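Local coordinates for protein myosin-I heavy chain (Dictyostelium discoideum, PDB 5EJR) that works as an actin-based motor with ATPase activity and takes part in the early steps of phagocytosis and adhesion, at residues N39-F44 with A111-N116; S154-I159 with L169-I174. All blocks are in the same frame, centred on the assembly; numbering follows the deposited sequence.

Interaction 1: N39-F44 with A111-N116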
loop_
_atom_site.group_PDB
_atom_site.type_symbol
_atom_site.label_atom_id
_atom_site.label_comp_id
_atom_site.label_asym_id
_atom_site.label_seq_id
_atom_site.Cartn_x
_atom_site.Cartn_y
_atom_site.Cartn_z
ATOM N N ASN A 39 30.893 -29.383 -8.594
ATOM C CA ASN A 39 29.465 -29.568 -8.335
ATOM C C ASN A 39 29.074 -29.335 -6.862
ATOM O O ASN A 39 27.901 -29.063 -6.602
ATOM C CB ASN A 39 28.989 -30.940 -8.837
ATOM C CG ASN A 39 29.192 -31.148 -10.321
ATOM O OD1 ASN A 39 28.411 -30.685 -11.159
ATOM N ND2 ASN A 39 30.252 -31.852 -10.680
ATOM N N THR A 40 30.047 -29.389 -5.914
ATOM C CA THR A 40 29.818 -29.168 -4.470
ATOM C C THR A 40 29.304 -27.738 -4.151
ATOM O O THR A 40 28.811 -27.482 -3.042
ATOM C CB THR A 40 31.062 -29.533 -3.637
ATOM O OG1 THR A 40 32.127 -28.634 -3.935
ATOM C CG2 THR A 40 31.515 -30.971 -3.839
ATOM N N ALA A 41 29.425 -26.814 -5.132
ATOM C CA ALA A 41 28.969 -25.435 -5.017
ATOM C C ALA A 41 27.437 -25.391 -5.063
ATOM O O ALA A 41 26.854 -24.444 -4.554
ATOM C CB ALA A 41 29.559 -24.590 -6.137
ATOM N N PHE A 42 26.796 -26.427 -5.658
ATOM C CA PHE A 42 25.342 -26.567 -5.753
ATOM C C PHE A 42 24.723 -27.184 -4.491
ATOM O O PHE A 42 23.500 -27.329 -4.424
ATOM C CB PHE A 42 24.976 -27.452 -6.951
ATOM C CG PHE A 42 25.213 -26.852 -8.313
ATOM C CD1 PHE A 42 24.491 -25.740 -8.737
ATOM C CD2 PHE A 42 26.103 -27.441 -9.201
ATOM C CE1 PHE A 42 24.686 -25.205 -10.011
ATOM C CE2 PHE A 42 26.293 -26.909 -10.477
ATOM C CZ PHE A 42 25.579 -25.799 -10.873
ATOM N N TYR A 43 25.551 -27.577 -3.515
ATOM C CA TYR A 43 25.064 -28.256 -2.327
ATOM C C TYR A 43 25.067 -27.386 -1.087
ATOM O O TYR A 43 25.962 -26.548 -0.917
ATOM C CB TYR A 43 25.856 -29.565 -2.075
ATOM C CG TYR A 43 25.929 -30.534 -3.239
ATOM C CD1 TYR A 43 24.860 -30.684 -4.118
ATOM C CD2 TYR A 43 27.027 -31.372 -3.406
ATOM C CE1 TYR A 43 24.927 -31.559 -5.199
ATOM C CE2 TYR A 43 27.086 -32.289 -4.456
ATOM C CZ TYR A 43 26.033 -32.373 -5.355
ATOM O OH TYR A 43 26.068 -33.264 -6.401
ATOM N N PHE A 44 24.075 -27.619 -0.204
ATOM C CA PHE A 44 23.906 -26.937 1.080
ATOM C C PHE A 44 25.152 -27.056 1.966
ATOM O O PHE A 44 25.796 -28.102 1.996
ATOM C CB PHE A 44 22.663 -27.471 1.837
ATOM C CG PHE A 44 22.509 -26.964 3.262
ATOM C CD1 PHE A 44 23.132 -27.614 4.324
ATOM C CD2 PHE A 44 21.795 -25.802 3.532
ATOM C CE1 PHE A 44 23.048 -27.106 5.627
ATOM C CE2 PHE A 44 21.695 -25.307 4.839
ATOM C CZ PHE A 44 22.325 -25.960 5.876
ATOM N N ALA A 111 19.857 -19.408 -3.329
ATOM C CA ALA A 111 18.630 -19.903 -2.711
ATOM C C ALA A 111 18.498 -21.383 -3.032
ATOM O O ALA A 111 18.289 -22.178 -2.113
ATOM C CB ALA A 111 17.417 -19.122 -3.222
ATOM N N TYR A 112 18.671 -21.747 -4.316
ATOM C CA TYR A 112 18.576 -23.122 -4.787
ATOM C C TYR A 112 19.618 -24.048 -4.137
ATOM O O TYR A 112 19.253 -25.105 -3.617
ATOM C CB TYR A 112 18.624 -23.227 -6.323
ATOM C CG TYR A 112 18.516 -24.672 -6.755
ATOM C CD1 TYR A 112 17.290 -25.333 -6.739
ATOM C CD2 TYR A 112 19.659 -25.426 -7.027
ATOM C CE1 TYR A 112 17.195 -26.692 -7.042
ATOM C CE2 TYR A 112 19.575 -26.785 -7.333
ATOM C CZ TYR A 112 18.343 -27.412 -7.334
ATOM O OH TYR A 112 18.264 -28.745 -7.635
ATOM N N ARG A 113 20.903 -23.650 -4.165
ATOM C CA ARG A 113 22.011 -24.403 -3.551
ATOM C C ARG A 113 21.649 -24.778 -2.109
ATOM O O ARG A 113 21.869 -25.911 -1.689
ATOM C CB ARG A 113 23.305 -23.563 -3.579
ATOM C CG ARG A 113 24.359 -23.955 -2.544
ATOM C CD ARG A 113 25.202 -22.768 -2.148
ATOM N NE ARG A 113 25.992 -23.014 -0.949
ATOM C CZ ARG A 113 27.270 -23.379 -0.958
ATOM N NH1 ARG A 113 27.897 -23.595 -2.108
ATOM N NH2 ARG A 113 27.928 -23.541 0.180
ATOM N N GLN A 114 21.051 -23.840 -1.366
ATOM C CA GLN A 114 20.727 -24.100 0.027
ATOM C C GLN A 114 19.527 -25.060 0.221
ATOM O O GLN A 114 19.341 -25.570 1.323
ATOM C CB GLN A 114 20.576 -22.788 0.784
ATOM C CG GLN A 114 21.918 -22.059 0.990
ATOM C CD GLN A 114 22.862 -22.789 1.927
ATOM O OE1 GLN A 114 23.701 -23.600 1.515
ATOM N NE2 GLN A 114 22.731 -22.531 3.210
ATOM N N THR A 115 18.794 -25.384 -0.857
ATOM C CA THR A 115 17.674 -26.348 -0.810
ATOM C C THR A 115 18.150 -27.772 -1.172
ATOM O O THR A 115 17.455 -28.740 -0.875
ATOM C CB THR A 115 16.531 -25.957 -1.774
ATOM O OG1 THR A 115 16.900 -26.255 -3.119
ATOM C CG2 THR A 115 16.092 -24.511 -1.640
ATOM N N ASN A 116 19.294 -27.879 -1.864
ATOM C CA ASN A 116 19.881 -29.136 -2.335
ATOM C C ASN A 116 20.767 -29.770 -1.255
ATOM O O ASN A 116 21.777 -29.183 -0.871
ATOM C CB ASN A 116 20.682 -28.869 -3.617
ATOM C CG ASN A 116 20.755 -30.004 -4.604
ATOM O OD1 ASN A 116 19.845 -30.831 -4.732
ATOM N ND2 ASN A 116 21.804 -30.000 -5.407
#
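F42 and F44 run close past R113 and Q114, with 4.5 Å between the CA atoms of F42 and R113, and the backbone N of F44 is hydrogen-bonded to the O of N116 at 2.9 Å, nearly in line with its C=O. That acceptor ends the type I turn R113-N116, which starts within helix 104-113 in the MyTH4 part of the myosin tail. R113 carries the polar side-chain contacts to A41 and Y43. Its CG is anti to the backbone N (chi1 158°) and the chain runs extended from CG to NE, alongside the carbonyls of both residues. There NH1 donates to A41 O at 2.8 Å, from above the carbonyl plane, while Y43 O sits over the centre of the guanidinium, 3.4 Å from its plane. NE makes a weak bond to OE1 of Q114, an oxygen that also accepts from the N of N45. The amide plane of Q114 and the ring plane of F44 are 15° apart, with NE2 of Q114 3.4 Å from CE2 of F44. ND2 of N116 reaches the edge of the Y43 ring, 3.4 Å from CD1, and donates weakly to F42 O; N39 O covers one face of that ring, and K117 adds a cation-pi contact. An alanine in place of R113 removes the guanidinium, and A41 O would probably be left without a mate and the Q114 amide freer to turn. The polar part of the contact thus joins loop to turn through main-chain carbonyls: one cation serves two of them, and its charge probably offsets their partial negative charge.

Interaction 2: S154-I159 with L169-I174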
loop_
_atom_site.group_PDB
_atom_site.type_symbol
_atom_site.label_atom_id
_atom_site.label_comp_id
_atom_site.label_asym_id
_atom_site.label_seq_id
_atom_site.Cartn_x
_atom_site.Cartn_y
_atom_site.Cartn_z
ATOM N N SER A 154 13.108 -31.232 -12.380
ATOM C CA SER A 154 13.803 -32.470 -11.968
ATOM C C SER A 154 13.665 -32.722 -10.465
ATOM O O SER A 154 13.478 -33.863 -10.035
ATOM C CB SER A 154 15.279 -32.423 -12.348
ATOM O OG SER A 154 15.440 -32.606 -13.745
ATOM N N ARG A 155 13.757 -31.660 -9.663
ATOM C CA ARG A 155 13.590 -31.785 -8.218
ATOM C C ARG A 155 12.140 -32.125 -7.888
ATOM O O ARG A 155 11.891 -32.760 -6.869
ATOM C CB ARG A 155 13.977 -30.484 -7.510
ATOM C CG ARG A 155 15.476 -30.253 -7.436
ATOM C CD ARG A 155 16.189 -31.176 -6.452
ATOM N NE ARG A 155 15.742 -31.032 -5.060
ATOM C CZ ARG A 155 16.185 -30.103 -4.218
ATOM N NH1 ARG A 155 17.039 -29.172 -4.631
ATOM N NH2 ARG A 155 15.759 -30.079 -2.964
ATOM N N ASN A 156 11.190 -31.674 -8.733
ATOM C CA ASN A 156 9.758 -31.928 -8.538
ATOM C C ASN A 156 9.515 -33.407 -8.822
ATOM O O ASN A 156 8.903 -34.083 -8.001
ATOM C CB ASN A 156 8.887 -31.032 -9.454
ATOM C CG ASN A 156 7.398 -31.133 -9.189
ATOM O OD1 ASN A 156 6.767 -32.171 -9.384
ATOM N ND2 ASN A 156 6.788 -30.043 -8.780
ATOM N N ILE A 157 10.038 -33.904 -9.956
ATOM C CA ILE A 157 9.914 -35.309 -10.381
ATOM C C ILE A 157 10.537 -36.238 -9.321
ATOM O O ILE A 157 9.910 -37.229 -8.947
ATOM C CB ILE A 157 10.472 -35.479 -11.828
ATOM C CG1 ILE A 157 9.496 -34.856 -12.854
ATOM C CG2 ILE A 157 10.778 -36.942 -12.186
ATOM C CD1 ILE A 157 10.132 -34.466 -14.235
ATOM N N ALA A 158 11.704 -35.857 -8.757
ATOM C CA ALA A 158 12.378 -36.636 -7.711
ATOM C C ALA A 158 11.674 -36.644 -6.353
ATOM O O ALA A 158 11.883 -37.584 -5.579
ATOM C CB ALA A 158 13.819 -36.177 -7.550
ATOM N N ILE A 159 10.844 -35.634 -6.047
ATOM C CA ILE A 159 10.207 -35.589 -4.728
ATOM C C ILE A 159 8.639 -35.705 -4.757
ATOM O O ILE A 159 8.027 -35.830 -3.694
ATOM C CB ILE A 159 10.739 -34.348 -3.963
ATOM C CG1 ILE A 159 11.035 -34.705 -2.497
ATOM C CG2 ILE A 159 9.880 -33.076 -4.109
ATOM C CD1 ILE A 159 12.372 -35.470 -2.295
ATOM N N LEU A 169 4.714 -26.713 -3.987
ATOM C CA LEU A 169 5.493 -25.504 -3.748
ATOM C C LEU A 169 6.514 -25.294 -4.875
ATOM O O LEU A 169 6.717 -24.156 -5.281
ATOM C CB LEU A 169 6.171 -25.569 -2.368
ATOM C CG LEU A 169 7.239 -24.511 -1.991
ATOM C CD1 LEU A 169 6.726 -23.051 -2.167
ATOM C CD2 LEU A 169 7.678 -24.705 -0.567
ATOM N N ILE A 170 7.157 -26.373 -5.361
ATOM C CA ILE A 170 8.119 -26.296 -6.464
ATOM C C ILE A 170 7.343 -26.051 -7.756
ATOM O O ILE A 170 7.801 -25.285 -8.616
ATOM C CB ILE A 170 9.036 -27.551 -6.554
ATOM C CG1 ILE A 170 9.986 -27.648 -5.334
ATOM C CG2 ILE A 170 9.833 -27.561 -7.873
ATOM C CD1 ILE A 170 10.769 -29.074 -5.190
ATOM N N ALA A 171 6.169 -26.699 -7.895
ATOM C CA ALA A 171 5.330 -26.503 -9.076
ATOM C C ALA A 171 4.822 -25.040 -9.186
ATOM O O ALA A 171 4.664 -24.558 -10.310
ATOM C CB ALA A 171 4.160 -27.474 -9.068
ATOM N N VAL A 172 4.591 -24.338 -8.042
ATOM C CA VAL A 172 4.141 -22.931 -8.091
ATOM C C VAL A 172 5.322 -22.036 -8.535
ATOM O O VAL A 172 5.114 -21.141 -9.358
ATOM C CB VAL A 172 3.368 -22.403 -6.835
ATOM C CG1 VAL A 172 4.243 -22.284 -5.592
ATOM C CG2 VAL A 172 2.658 -21.082 -7.128
ATOM N N CYS A 173 6.569 -22.366 -8.091
ATOM C CA CYS A 173 7.785 -21.661 -8.518
ATOM C C CYS A 173 7.913 -21.734 -10.022
ATOM O O CYS A 173 8.154 -20.708 -10.657
ATOM C CB CYS A 173 9.022 -22.233 -7.837
ATOM S SG CYS A 173 9.063 -21.976 -6.053
ATOM N N ILE A 174 7.714 -22.940 -10.589
ATOM C CA ILE A 174 7.777 -23.217 -12.031
ATOM C C ILE A 174 6.701 -22.400 -12.762
ATOM O O ILE A 174 6.993 -21.837 -13.817
ATOM C CB ILE A 174 7.652 -24.752 -12.304
ATOM C CG1 ILE A 174 8.874 -25.514 -11.730
ATOM C CG2 ILE A 174 7.443 -25.071 -13.807
ATOM C CD1 ILE A 174 8.649 -27.045 -11.464
#
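The carboxamide of N156 meets I170 and A171 by its ND2 end: the N of A171 lies almost level with the amide plane, beyond ND2, while CD1 of I174 stands to one side of that plane and CB of I170 to the other. The two segments belong to an antiparallel helical hairpin of the MyTH4 domain, helix 142-159 followed after a short connection by helix 164-178; the segment axes approach to 9.7 Å at 159° between their directions. CG of N156 is anti to its backbone N (chi1 -173°), and the amide leads across to the neighbouring helix. ND2 stands 3.5 Å from the N of A171 and 3.7 Å from its CB. Both nitrogens are donors and neither can accept, which makes this a van der Waals contact. CB of N156 rests on CG2 of I170 at 3.9 Å. R155 meets CD1 of I170 with its CB and its backbone O, whereas its guanidinium leads away to T115. F128 of helix 121-137 touches both R155 and I170, and L152 touches I170 and I174. Where the first helix nears its end, the contact closes hydrocarbon to hydrocarbon, with CG2 of I159 4.2 Å from CD1 of I170.

Interactions 1 and 2 lie 15 Å apart, centre to centre, within the same helical region, and R155 joins them: its NH2 reaches T115 O, 3.0 Å away, in the R113-N116 turn, so the arginine that leaves one interface ends on a segment of the other. Their chemistry follows their place. Interaction 1 is partly buried and ties a loop to that turn, combining hydrogen bonds to main-chain carbonyls with ring-amide packing. Interaction 2 lies at the surface between two successive helices, whose backbones already pair internally, and relies on van der Waals contact over less than half the buried area, 198 against 444 Å².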